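Local structure of telomere length regulator taz1 (Schizosaccharomyces pombe, 4ZMI) at residues A22-V26 and S100-F104; I32-S36 and F46-L50; I76-Y80 and C170-T174; I123-A127 and F224-F228; A163-I167 and L196-I200. The protein binds double-stranded telomeric DNA and regulates telomere length and function, this chain being its all-helical domain. All coordinates share one frame; numbering follows the deposited sequence.

Interaction 1 (A22-V26 and S100-F104)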
# COMPACT_ATOMS: atom_id res chain seq x y z
N ALA A 22 3.61 0.60 15.98
CA ALA A 22 3.61 0.99 14.58
C ALA A 22 3.62 2.50 14.44
O ALA A 22 4.40 3.05 13.66
CB ALA A 22 2.40 0.39 13.87
N GLU A 23 2.75 3.19 15.19
CA GLU A 23 2.66 4.64 15.07
C GLU A 23 3.86 5.34 15.70
O GLU A 23 4.11 6.51 15.44
CB GLU A 23 1.35 5.16 15.65
CG GLU A 23 0.46 5.82 14.60
CD GLU A 23 -0.95 6.05 15.10
OE1 GLU A 23 -1.25 5.62 16.24
OE2 GLU A 23 -1.75 6.65 14.36
N GLN A 24 4.60 4.60 16.52
CA GLN A 24 5.87 5.08 17.03
C GLN A 24 6.82 5.27 15.86
O GLN A 24 7.34 6.36 15.64
CB GLN A 24 6.46 4.08 18.03
CG GLN A 24 7.92 4.33 18.37
CD GLN A 24 8.15 4.39 19.87
OE1 GLN A 24 7.26 4.76 20.63
NE2 GLN A 24 9.35 4.02 20.30
N LYS A 25 7.01 4.20 15.09
CA LYS A 25 7.99 4.21 14.00
C LYS A 25 7.59 5.09 12.84
O LYS A 25 8.44 5.58 12.10
CB LYS A 25 8.26 2.79 13.53
CG LYS A 25 8.38 1.84 14.67
CD LYS A 25 9.14 0.61 14.30
CE LYS A 25 9.43 -0.19 15.54
NZ LYS A 25 10.30 -1.35 15.23
N VAL A 26 6.29 5.30 12.67
CA VAL A 26 5.81 6.20 11.63
C VAL A 26 6.26 7.61 11.97
O VAL A 26 6.88 8.28 11.14
CB VAL A 26 4.28 6.13 11.45
CG1 VAL A 26 3.81 7.21 10.50
CG2 VAL A 26 3.89 4.78 10.90
N SER A 100 -3.54 2.25 11.08
CA SER A 100 -2.20 2.55 11.56
C SER A 100 -1.19 1.51 11.09
O SER A 100 -0.13 1.86 10.58
CB SER A 100 -2.17 2.65 13.09
OG SER A 100 -2.92 3.77 13.54
N ILE A 101 -1.52 0.23 11.24
CA ILE A 101 -0.62 -0.84 10.81
C ILE A 101 -0.32 -0.74 9.31
O ILE A 101 0.82 -0.87 8.86
CB ILE A 101 -1.23 -2.24 11.12
CG1 ILE A 101 -1.48 -2.39 12.62
CG2 ILE A 101 -0.32 -3.35 10.63
CD1 ILE A 101 -2.76 -3.12 12.94
N GLN A 102 -1.36 -0.49 8.52
CA GLN A 102 -1.19 -0.38 7.08
C GLN A 102 -0.28 0.82 6.72
O GLN A 102 0.57 0.70 5.83
CB GLN A 102 -2.57 -0.26 6.43
CG GLN A 102 -2.56 -0.09 4.94
CD GLN A 102 -3.92 0.29 4.40
OE1 GLN A 102 -4.40 1.39 4.65
NE2 GLN A 102 -4.56 -0.64 3.69
N PHE A 103 -0.45 1.93 7.42
CA PHE A 103 0.39 3.13 7.26
C PHE A 103 1.85 2.74 7.37
O PHE A 103 2.65 3.03 6.47
CB PHE A 103 0.07 4.14 8.37
CG PHE A 103 0.34 5.57 8.01
CD1 PHE A 103 -0.70 6.48 7.94
CD2 PHE A 103 1.63 6.00 7.74
CE1 PHE A 103 -0.45 7.80 7.60
CE2 PHE A 103 1.88 7.32 7.41
CZ PHE A 103 0.83 8.22 7.33
N PHE A 104 2.18 2.07 8.46
CA PHE A 104 3.54 1.59 8.68
C PHE A 104 4.02 0.75 7.52
O PHE A 104 5.14 0.93 7.05
CB PHE A 104 3.66 0.79 9.98
CG PHE A 104 4.98 0.10 10.13
CD1 PHE A 104 6.09 0.79 10.59
CD2 PHE A 104 5.13 -1.23 9.78
CE1 PHE A 104 7.31 0.16 10.71
CE2 PHE A 104 6.35 -1.85 9.89
CZ PHE A 104 7.43 -1.17 10.36
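Val26 fits against two successive phenylalanines of the facing helix. Its CG1 touches the Phe103 ring at CE2, 3.6 Å away, the side chains crossing at about a right angle, while CG2 rests on the backbone of Phe104, 3.9 Å from its CA. CG1 lies anti to the backbone N (chi1 172°), which turns one methyl to each phenylalanine. One turn back, Ala22 CB meets Phe104 CB at 4.1 Å, and the Phe104 ring continues alongside the aliphatic part of Lys25, met obliquely, where CE1 comes within 4.0 Å of Lys25 CB. At the other flank Ser100 OG gives a weak hydrogen bond of 3.2 Å to Glu23 OE2; that same oxygen also pairs with Lys229 of helix 214-229. Replacing Glu23 by an alanine would probably leave Lys229 without this charge partner and Ser100 OG without this weak acceptor.

Behind these contacts, Phe61 meets the Phe104 ring edge-to-face and Asp57 holds the Lys25 amine in a salt bridge. Segments 22-26 and 100-104, on helices 5-35 and 95-107 of the all-helical domain, run at 41° with axes 8.9 Å apart. Methyls and rings hold them together, and the weak serine bond probably adds little.

Interaction 2 (I32-S36 and F46-L50)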
# COMPACT_ATOMS: atom_id res chain seq x y z
N ILE A 32 12.08 12.28 10.77
CA ILE A 32 13.37 12.23 10.10
C ILE A 32 13.26 12.67 8.63
O ILE A 32 14.15 13.33 8.10
CB ILE A 32 14.05 10.84 10.24
CG1 ILE A 32 14.39 10.57 11.71
CG2 ILE A 32 15.31 10.75 9.40
CD1 ILE A 32 15.31 9.37 11.93
N PHE A 33 12.15 12.33 7.97
CA PHE A 33 11.95 12.85 6.62
C PHE A 33 11.73 14.38 6.57
O PHE A 33 11.95 15.01 5.54
CB PHE A 33 10.80 12.15 5.87
CG PHE A 33 10.57 12.71 4.49
CD1 PHE A 33 11.43 12.39 3.46
CD2 PHE A 33 9.53 13.60 4.25
CE1 PHE A 33 11.24 12.92 2.19
CE2 PHE A 33 9.33 14.14 2.98
CZ PHE A 33 10.19 13.80 1.95
N SER A 34 11.28 14.96 7.68
CA SER A 34 11.02 16.39 7.70
C SER A 34 12.32 17.19 7.71
O SER A 34 12.36 18.31 7.24
CB SER A 34 10.14 16.78 8.89
OG SER A 34 8.86 16.19 8.78
N GLU A 35 13.38 16.58 8.25
CA GLU A 35 14.67 17.24 8.34
C GLU A 35 15.35 17.35 6.97
O GLU A 35 15.94 18.38 6.64
CB GLU A 35 15.59 16.49 9.31
CG GLU A 35 14.96 16.15 10.65
CD GLU A 35 14.88 17.33 11.59
OE1 GLU A 35 15.62 18.32 11.37
OE2 GLU A 35 14.09 17.27 12.55
N SER A 36 15.25 16.29 6.17
CA SER A 36 16.07 16.19 4.97
C SER A 36 15.27 16.09 3.67
O SER A 36 15.70 15.44 2.72
CB SER A 36 17.02 15.00 5.09
OG SER A 36 17.29 14.71 6.45
N PHE A 46 17.15 7.50 1.74
CA PHE A 46 16.21 7.44 2.85
C PHE A 46 16.77 6.45 3.86
O PHE A 46 16.70 6.67 5.07
CB PHE A 46 14.83 7.01 2.35
CG PHE A 46 13.70 7.49 3.19
CD1 PHE A 46 13.91 7.93 4.48
CD2 PHE A 46 12.40 7.49 2.68
CE1 PHE A 46 12.86 8.37 5.26
CE2 PHE A 46 11.35 7.93 3.46
CZ PHE A 46 11.58 8.36 4.75
N SER A 47 17.38 5.39 3.35
CA SER A 47 17.91 4.32 4.20
C SER A 47 19.10 4.79 5.02
O SER A 47 19.15 4.62 6.24
CB SER A 47 18.31 3.10 3.36
OG SER A 47 17.18 2.50 2.77
N GLU A 48 20.07 5.39 4.33
CA GLU A 48 21.26 5.89 4.99
C GLU A 48 20.91 6.91 6.05
O GLU A 48 21.43 6.86 7.16
CB GLU A 48 22.21 6.51 3.98
CG GLU A 48 22.66 5.57 2.89
CD GLU A 48 23.48 6.28 1.82
OE1 GLU A 48 23.87 7.45 2.04
OE2 GLU A 48 23.74 5.66 0.76
N ARG A 49 20.01 7.83 5.73
CA ARG A 49 19.64 8.84 6.72
C ARG A 49 18.95 8.22 7.93
O ARG A 49 19.16 8.66 9.05
CB ARG A 49 18.79 9.95 6.09
CG ARG A 49 18.16 10.92 7.10
CD ARG A 49 19.18 11.73 7.92
NE ARG A 49 18.51 12.75 8.73
CZ ARG A 49 19.12 13.56 9.59
NH1 ARG A 49 20.43 13.50 9.78
NH2 ARG A 49 18.40 14.45 10.27
N LEU A 50 18.15 7.18 7.72
CA LEU A 50 17.47 6.54 8.84
C LEU A 50 18.44 5.84 9.81
O LEU A 50 18.26 5.89 11.03
CB LEU A 50 16.36 5.59 8.36
CG LEU A 50 15.03 6.27 7.96
CD1 LEU A 50 14.11 5.31 7.24
CD2 LEU A 50 14.32 6.84 9.17
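Ile32 and Leu50 bring the two backbones to within 7.1 Å, CA to CA, where the last part of helix 5-35 packs against helix 43-50. The other near pair is Phe33 with Phe46. Ile32 is the middle of the contact: its CD1 meets Leu50 CD2 at 3.9 Å, and its CG2 touches Arg49 CG at 3.7 Å. Two helices consecutive in the chain, joined by a short connection, pack together here at the edge of the helical domain. On the inner side the rings of Phe33 and Phe46 lie obliquely, planes 44° apart and centroids separated by 5.8 Å, with Phe46 CZ reaching Phe33 CB. Helix 214-229 supplies further packing there, Val218 against Phe33 and Phe214 against Phe46.

The outer side belongs to Arg49. Its chain bends at chi2 (63°) and carries the guanidinium across Ile32 toward Glu35 and Ser36. NH2 comes to 3.6 Å from Glu35 CB, and Glu35 CG lies at the guanidinium edge, in its plane, yet the carboxylate turns elsewhere: Glu35 OE1 stays 4.9 Å from Arg49 NH2, where opposite charges may still attract weakly, but too far for a salt bridge. Ser36 OG sits 3.2 Å from Arg49 NE at an angle too poor for a hydrogen bond.

Interaction 3 (I76-Y80 and C170-T174). With MG (magnesium ion), chain B.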
# COMPACT_ATOMS: atom_id res chain seq x y z
N ILE A 76 -2.55 -4.92 5.03
CA ILE A 76 -3.93 -5.21 5.35
C ILE A 76 -4.84 -4.85 4.19
O ILE A 76 -4.68 -3.80 3.58
CB ILE A 76 -4.38 -4.34 6.51
CG1 ILE A 76 -3.54 -4.63 7.75
CG2 ILE A 76 -5.87 -4.55 6.76
CD1 ILE A 76 -3.65 -6.06 8.23
N PHE A 77 -5.82 -5.70 3.90
CA PHE A 77 -6.72 -5.45 2.80
C PHE A 77 -8.14 -5.21 3.22
O PHE A 77 -8.88 -6.15 3.54
CB PHE A 77 -6.62 -6.58 1.79
CG PHE A 77 -5.32 -6.59 1.09
CD1 PHE A 77 -4.24 -7.24 1.63
CD2 PHE A 77 -5.16 -5.86 -0.09
CE1 PHE A 77 -3.02 -7.23 0.99
CE2 PHE A 77 -3.95 -5.84 -0.75
CZ PHE A 77 -2.86 -6.52 -0.21
N PHE A 78 -8.53 -3.94 3.20
CA PHE A 78 -9.86 -3.55 3.63
C PHE A 78 -10.93 -4.07 2.69
O PHE A 78 -12.04 -4.40 3.12
CB PHE A 78 -9.94 -2.04 3.85
CG PHE A 78 -9.14 -1.58 5.04
CD1 PHE A 78 -7.89 -1.02 4.88
CD2 PHE A 78 -9.64 -1.73 6.33
CE1 PHE A 78 -7.15 -0.62 5.97
CE2 PHE A 78 -8.90 -1.33 7.42
CZ PHE A 78 -7.66 -0.77 7.24
N SER A 79 -10.61 -4.19 1.41
CA SER A 79 -11.57 -4.80 0.50
C SER A 79 -11.82 -6.25 0.88
O SER A 79 -12.93 -6.73 0.77
CB SER A 79 -11.09 -4.73 -0.95
OG SER A 79 -9.89 -5.44 -1.14
N TYR A 80 -10.78 -6.94 1.32
CA TYR A 80 -10.91 -8.35 1.67
C TYR A 80 -11.73 -8.50 2.96
O TYR A 80 -12.68 -9.26 3.00
CB TYR A 80 -9.52 -8.94 1.85
CG TYR A 80 -9.46 -10.41 2.13
CD1 TYR A 80 -9.15 -11.31 1.12
CD2 TYR A 80 -9.66 -10.90 3.40
CE1 TYR A 80 -9.08 -12.66 1.36
CE2 TYR A 80 -9.60 -12.27 3.66
CZ TYR A 80 -9.31 -13.14 2.64
OH TYR A 80 -9.21 -14.47 2.89
N CYS A 170 0.08 -8.33 -6.31
CA CYS A 170 0.03 -7.63 -5.03
C CYS A 170 -1.35 -7.66 -4.38
O CYS A 170 -1.60 -6.87 -3.48
CB CYS A 170 0.42 -6.15 -5.22
SG CYS A 170 2.11 -5.82 -5.79
N LEU A 171 -2.24 -8.52 -4.87
CA LEU A 171 -3.59 -8.61 -4.31
C LEU A 171 -3.90 -10.05 -3.89
O LEU A 171 -3.44 -11.01 -4.53
CB LEU A 171 -4.65 -8.14 -5.30
CG LEU A 171 -4.59 -6.66 -5.71
CD1 LEU A 171 -5.58 -6.44 -6.80
CD2 LEU A 171 -4.94 -5.78 -4.53
N PRO A 172 -4.69 -10.21 -2.80
CA PRO A 172 -5.06 -11.56 -2.33
C PRO A 172 -6.25 -12.03 -3.15
O PRO A 172 -7.19 -12.65 -2.64
CB PRO A 172 -5.42 -11.32 -0.86
CG PRO A 172 -5.99 -9.92 -0.87
CD PRO A 172 -5.21 -9.16 -1.92
N TYR A 173 -6.22 -11.70 -4.43
CA TYR A 173 -7.21 -12.17 -5.37
C TYR A 173 -6.49 -12.84 -6.53
O TYR A 173 -5.31 -12.56 -6.80
CB TYR A 173 -8.07 -11.00 -5.83
CG TYR A 173 -8.62 -10.23 -4.66
CD1 TYR A 173 -8.22 -8.91 -4.41
CD2 TYR A 173 -9.53 -10.82 -3.79
CE1 TYR A 173 -8.72 -8.19 -3.33
CE2 TYR A 173 -10.04 -10.11 -2.70
CZ TYR A 173 -9.63 -8.81 -2.46
OH TYR A 173 -10.15 -8.15 -1.37
N THR A 174 -7.22 -13.72 -7.20
CA THR A 174 -6.67 -14.67 -8.15
C THR A 174 -6.89 -14.30 -9.61
O THR A 174 -6.21 -14.83 -10.48
CB THR A 174 -7.28 -16.08 -7.91
OG1 THR A 174 -8.70 -16.01 -8.01
CG2 THR A 174 -6.92 -16.57 -6.53
MG MG B . -2.93 -12.66 -6.24
O HOH W 1 -2.58 -13.49 -8.48
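Tyr80 and Pro172 mark the nearest approach of the backbones, 7.8 Å between CA atoms, where the start of helix 78-83 faces the irregular connection between helices 163-168 and 176-182. The contact thus joins a helix N-terminus, with Phe77 at the N-cap position, to an interhelical loop that binds a magnesium ion. Pro172 lies over the face of the Phe77 ring in a CH-pi contact: CD stands 3.7 Å from the ring centroid and only 10° off its normal. Pro172 CG reaches on to Tyr80 CD1. Farther along the Phe77 ring, CZ is 3.5 Å from Cys170 O, and CE2 touches Leu171 CD2. With an alanine at Phe77, Pro172 CD would probably lose the ring face on which it rests, and a gap would open beside Leu171.

Tyr173 brings the polar contact. Its hydroxyl donates to Ser79 OG at 2.7 Å, the serine oxygen lying in the plane of the tyrosine ring at its edge. Ser79 holds OG between the backbone N and the carbonyl carbon (chi1 62°), from where the same oxygen also bonds Asp126 OD1; this aspartate takes the Phe78 N-H as well, and so ties helix 118-130 to the helix start. Tyr80 CD1 packs obliquely on Tyr173 CE2, and the Tyr80 hydroxyl reaches Trp3 N near the chain's beginning. On the far side of the loop, Tyr173 O and a water bind the magnesium, and Leu168 completes the protein part of the site. Leu171 O lies 2.4 Å from the magnesium.

Interaction 4 (I123-A127 and F224-F228)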
# COMPACT_ATOMS: atom_id res chain seq x y z
N ILE A 123 -1.67 -1.17 -1.27
CA ILE A 123 -2.52 -0.23 -0.56
C ILE A 123 -3.33 0.62 -1.52
O ILE A 123 -4.53 0.78 -1.33
CB ILE A 123 -1.72 0.65 0.41
CG1 ILE A 123 -1.04 -0.25 1.44
CG2 ILE A 123 -2.63 1.64 1.13
CD1 ILE A 123 0.07 0.44 2.18
N VAL A 124 -2.68 1.17 -2.55
CA VAL A 124 -3.39 1.94 -3.57
C VAL A 124 -4.51 1.13 -4.27
O VAL A 124 -5.62 1.62 -4.41
CB VAL A 124 -2.42 2.52 -4.64
CG1 VAL A 124 -3.19 3.26 -5.74
CG2 VAL A 124 -1.40 3.43 -4.00
N LEU A 125 -4.22 -0.10 -4.70
CA LEU A 125 -5.23 -0.93 -5.36
C LEU A 125 -6.35 -1.26 -4.39
O LEU A 125 -7.51 -1.29 -4.77
CB LEU A 125 -4.63 -2.23 -5.91
CG LEU A 125 -3.78 -2.09 -7.19
CD1 LEU A 125 -2.92 -3.31 -7.35
CD2 LEU A 125 -4.63 -1.90 -8.45
N ASP A 126 -6.00 -1.51 -3.13
CA ASP A 126 -7.01 -1.83 -2.13
C ASP A 126 -7.96 -0.66 -1.97
O ASP A 126 -9.17 -0.82 -1.98
CB ASP A 126 -6.38 -2.17 -0.79
CG ASP A 126 -7.41 -2.61 0.25
OD1 ASP A 126 -8.23 -3.50 -0.06
OD2 ASP A 126 -7.39 -2.04 1.36
N ALA A 127 -7.40 0.54 -1.85
CA ALA A 127 -8.21 1.76 -1.81
C ALA A 127 -9.08 1.86 -3.04
O ALA A 127 -10.28 2.13 -2.95
CB ALA A 127 -7.32 3.00 -1.71
N PHE A 224 -1.20 10.66 1.22
CA PHE A 224 -2.24 9.71 0.84
C PHE A 224 -2.58 8.72 1.94
O PHE A 224 -3.75 8.42 2.16
CB PHE A 224 -1.84 8.94 -0.42
CG PHE A 224 -2.81 7.86 -0.79
CD1 PHE A 224 -3.99 8.16 -1.44
CD2 PHE A 224 -2.53 6.54 -0.50
CE1 PHE A 224 -4.87 7.17 -1.79
CE2 PHE A 224 -3.42 5.55 -0.84
CZ PHE A 224 -4.59 5.86 -1.48
N LEU A 225 -1.57 8.22 2.63
CA LEU A 225 -1.78 7.31 3.75
C LEU A 225 -2.47 8.03 4.91
O LEU A 225 -3.05 7.40 5.78
CB LEU A 225 -0.45 6.71 4.24
CG LEU A 225 0.45 5.94 3.26
CD1 LEU A 225 1.65 5.33 3.99
CD2 LEU A 225 -0.32 4.87 2.52
N LEU A 226 -2.38 9.36 4.92
CA LEU A 226 -3.03 10.14 5.97
C LEU A 226 -4.51 10.34 5.69
O LEU A 226 -5.33 10.16 6.58
CB LEU A 226 -2.34 11.49 6.15
CG LEU A 226 -1.04 11.50 6.96
CD1 LEU A 226 -0.36 12.86 6.86
CD2 LEU A 226 -1.31 11.15 8.40
N GLU A 227 -4.86 10.71 4.45
CA GLU A 227 -6.26 10.78 4.03
C GLU A 227 -6.96 9.45 4.30
O GLU A 227 -8.06 9.42 4.85
CB GLU A 227 -6.39 11.04 2.53
CG GLU A 227 -5.62 12.20 1.97
CD GLU A 227 -5.80 12.32 0.48
OE1 GLU A 227 -6.93 12.10 -0.01
OE2 GLU A 227 -4.81 12.62 -0.22
N PHE A 228 -6.32 8.37 3.86
CA PHE A 228 -6.82 7.01 4.07
C PHE A 228 -7.12 6.84 5.56
O PHE A 228 -8.18 6.34 5.93
CB PHE A 228 -5.77 6.00 3.59
CG PHE A 228 -6.31 4.61 3.25
CD1 PHE A 228 -5.62 3.80 2.36
CD2 PHE A 228 -7.47 4.11 3.82
CE1 PHE A 228 -6.07 2.53 2.03
CE2 PHE A 228 -7.93 2.82 3.50
CZ PHE A 228 -7.23 2.04 2.61
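Helices 118-130 and 214-229 meet in the buried core of the helical domain, near the centre of the chain, through Ile123 and Ala127 on one side and Phe224 and Phe228 on the other. The segments run at 38° to each other with axes 11.9 Å apart, a separation spanned largely by the two phenylalanine side chains and Ile123. Ile123 CG2 makes the closest touch, 3.7 Å from Phe228 CE1, the side chains meeting at a slant. This methyl stands anti to the backbone N, while CG1 takes the place beside it (chi1 -60°); from there CG2 also reaches Leu225 CD2 at 4.2 Å and the Phe224 edge.

Ala127 CB, one turn on, touches both rings, 4.0 Å from Phe224 CZ and 4.0 Å from Phe228 CE1. It meets the first at the ring edge, near the plane, and the second obliquely. The contact joins two helices of an all-helical domain assigned to the TRF family by sequence. Val124 CG2 completes the apolar surface, 4.3 Å from Phe224 CE2.

Other helices close the surroundings: Gln102 of helix 95-107 touches both Ile123 and Phe228, and Phe137 lies nearly parallel to the Phe224 ring. Asp126 comes near the edge of Phe228 with OD2, 4.3 Å from CZ, but its strongest polar partner is Ser79, outside the contact.

Interaction 5 (A163-I167 and L196-I200)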
# COMPACT_ATOMS: atom_id res chain seq x y z
N ALA A 163 -0.14 -5.93 -17.48
CA ALA A 163 -0.95 -5.21 -16.52
C ALA A 163 -1.58 -6.15 -15.47
O ALA A 163 -1.72 -5.78 -14.30
CB ALA A 163 -2.01 -4.41 -17.25
N SER A 164 -1.92 -7.36 -15.90
CA SER A 164 -2.57 -8.38 -15.05
C SER A 164 -1.69 -8.81 -13.93
O SER A 164 -2.11 -8.93 -12.79
CB SER A 164 -2.89 -9.64 -15.86
OG SER A 164 -4.04 -9.44 -16.66
N GLU A 165 -0.44 -9.09 -14.30
CA GLU A 165 0.55 -9.57 -13.36
C GLU A 165 0.91 -8.40 -12.43
O GLU A 165 1.02 -8.57 -11.23
CB GLU A 165 1.73 -10.14 -14.14
CG GLU A 165 2.82 -10.80 -13.33
CD GLU A 165 3.71 -11.69 -14.19
OE1 GLU A 165 4.10 -11.26 -15.31
OE2 GLU A 165 4.00 -12.83 -13.77
N PHE A 166 1.03 -7.20 -12.99
CA PHE A 166 1.33 -6.00 -12.21
C PHE A 166 0.29 -5.77 -11.10
O PHE A 166 0.62 -5.43 -9.98
CB PHE A 166 1.38 -4.78 -13.15
CG PHE A 166 1.89 -3.53 -12.50
CD1 PHE A 166 3.25 -3.22 -12.54
CD2 PHE A 166 1.03 -2.68 -11.85
CE1 PHE A 166 3.73 -2.08 -11.95
CE2 PHE A 166 1.51 -1.53 -11.26
CZ PHE A 166 2.85 -1.24 -11.31
N ILE A 167 -0.98 -5.99 -11.43
CA ILE A 167 -2.07 -5.80 -10.49
C ILE A 167 -2.24 -6.96 -9.50
O ILE A 167 -2.26 -6.74 -8.29
CB ILE A 167 -3.39 -5.62 -11.27
CG1 ILE A 167 -3.36 -4.26 -12.02
CG2 ILE A 167 -4.60 -5.79 -10.34
CD1 ILE A 167 -4.39 -4.17 -13.12
N LEU A 196 -6.53 1.25 -15.55
CA LEU A 196 -5.24 0.80 -15.03
C LEU A 196 -4.48 0.05 -16.12
O LEU A 196 -3.29 0.26 -16.28
CB LEU A 196 -5.40 -0.10 -13.80
CG LEU A 196 -6.27 0.42 -12.66
CD1 LEU A 196 -6.24 -0.54 -11.50
CD2 LEU A 196 -5.79 1.77 -12.21
N LYS A 197 -5.17 -0.82 -16.85
CA LYS A 197 -4.51 -1.58 -17.92
C LYS A 197 -4.00 -0.63 -18.99
O LYS A 197 -2.94 -0.84 -19.57
CB LYS A 197 -5.48 -2.59 -18.54
CG LYS A 197 -5.73 -3.84 -17.71
CD LYS A 197 -6.64 -4.81 -18.46
CE LYS A 197 -8.12 -4.69 -18.04
NZ LYS A 197 -9.05 -5.45 -18.95
N SER A 198 -4.79 0.41 -19.26
CA SER A 198 -4.39 1.45 -20.20
C SER A 198 -3.16 2.18 -19.70
O SER A 198 -2.19 2.33 -20.43
CB SER A 198 -5.51 2.46 -20.40
OG SER A 198 -6.42 2.02 -21.39
N THR A 199 -3.23 2.65 -18.46
CA THR A 199 -2.16 3.47 -17.91
C THR A 199 -0.88 2.67 -18.00
O THR A 199 0.16 3.18 -18.40
CB THR A 199 -2.41 3.77 -16.41
OG1 THR A 199 -3.61 4.53 -16.24
CG2 THR A 199 -1.21 4.52 -15.81
N ILE A 200 -0.98 1.39 -17.64
CA ILE A 200 0.18 0.53 -17.55
C ILE A 200 0.75 0.30 -18.94
O ILE A 200 1.96 0.31 -19.14
CB ILE A 200 -0.15 -0.81 -16.85
CG1 ILE A 200 -0.33 -0.60 -15.34
CG2 ILE A 200 0.95 -1.82 -17.09
CD1 ILE A 200 -1.19 -1.68 -14.68
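Ala163, at the start of helix 163-168, sits close on segment 196-200 of helix 192-203: its CA is 5.3 Å from that of Lys197. Its CB touches two residues there, Lys197 CG at 3.8 Å and Ile200 CD1 at 3.8 Å, and the small methyl lets the backbones come this near. Only the inner part of the lysine takes part, since its chain bends at chi3 (-97°) and leads the amine away toward a long, weak ion pair with Asp194.

One turn further, Phe166 meets the same isoleucine. Ile200 CD1 lies 3.7 Å from Phe166 CD2, approaching the ring obliquely. The Phe166 ring also makes a cation-pi contact with Arg121 of helix 118-130, and Phe145 of helix 137-154 packs against it.

Ile167 closes the row. Its CD1 reaches Leu196 CB at 4.2 Å, while CG1 is 4.3 Å from Ile200 CD1. Leu176 and Leu179 of helix 176-182 back this side chain.

Ile200 CD1 thus touches all three residues, and CG2 adds a second contact to Ala163. With CG1 anti to the carbonyl carbon (chi1 -73°), the branch extends into the angle between Ala163, Phe166 and Ile167. The segments cross steeply, at 109° with axes 9.9 Å apart, and no hydrogen bond links them. This corner of the helical domain is joined by shape and apolar burial, with the lysine amine led away from it.

Overall arrangement
From the N terminus, helix 5-35 enters two contacts. Interaction 2 closes a short loop with the following helix 43-50 and is nested inside the larger loop that interaction 1 closes at helix 95-107. Interaction 3 starts within that larger loop and ends far beyond it, at 170-174, so it crosses interaction 1. Interaction 4, from helix 118-130 to helix 214-229, crosses interaction 3 in turn and encloses interaction 5, which itself crosses interaction 3. Gln102 joins interactions 1, 3 and 4 near the core, Asp126 couples 3 to 4, and Leu125 reaches interaction 5. Interactions 1 and 5 lie on opposite sides of the chain's centre.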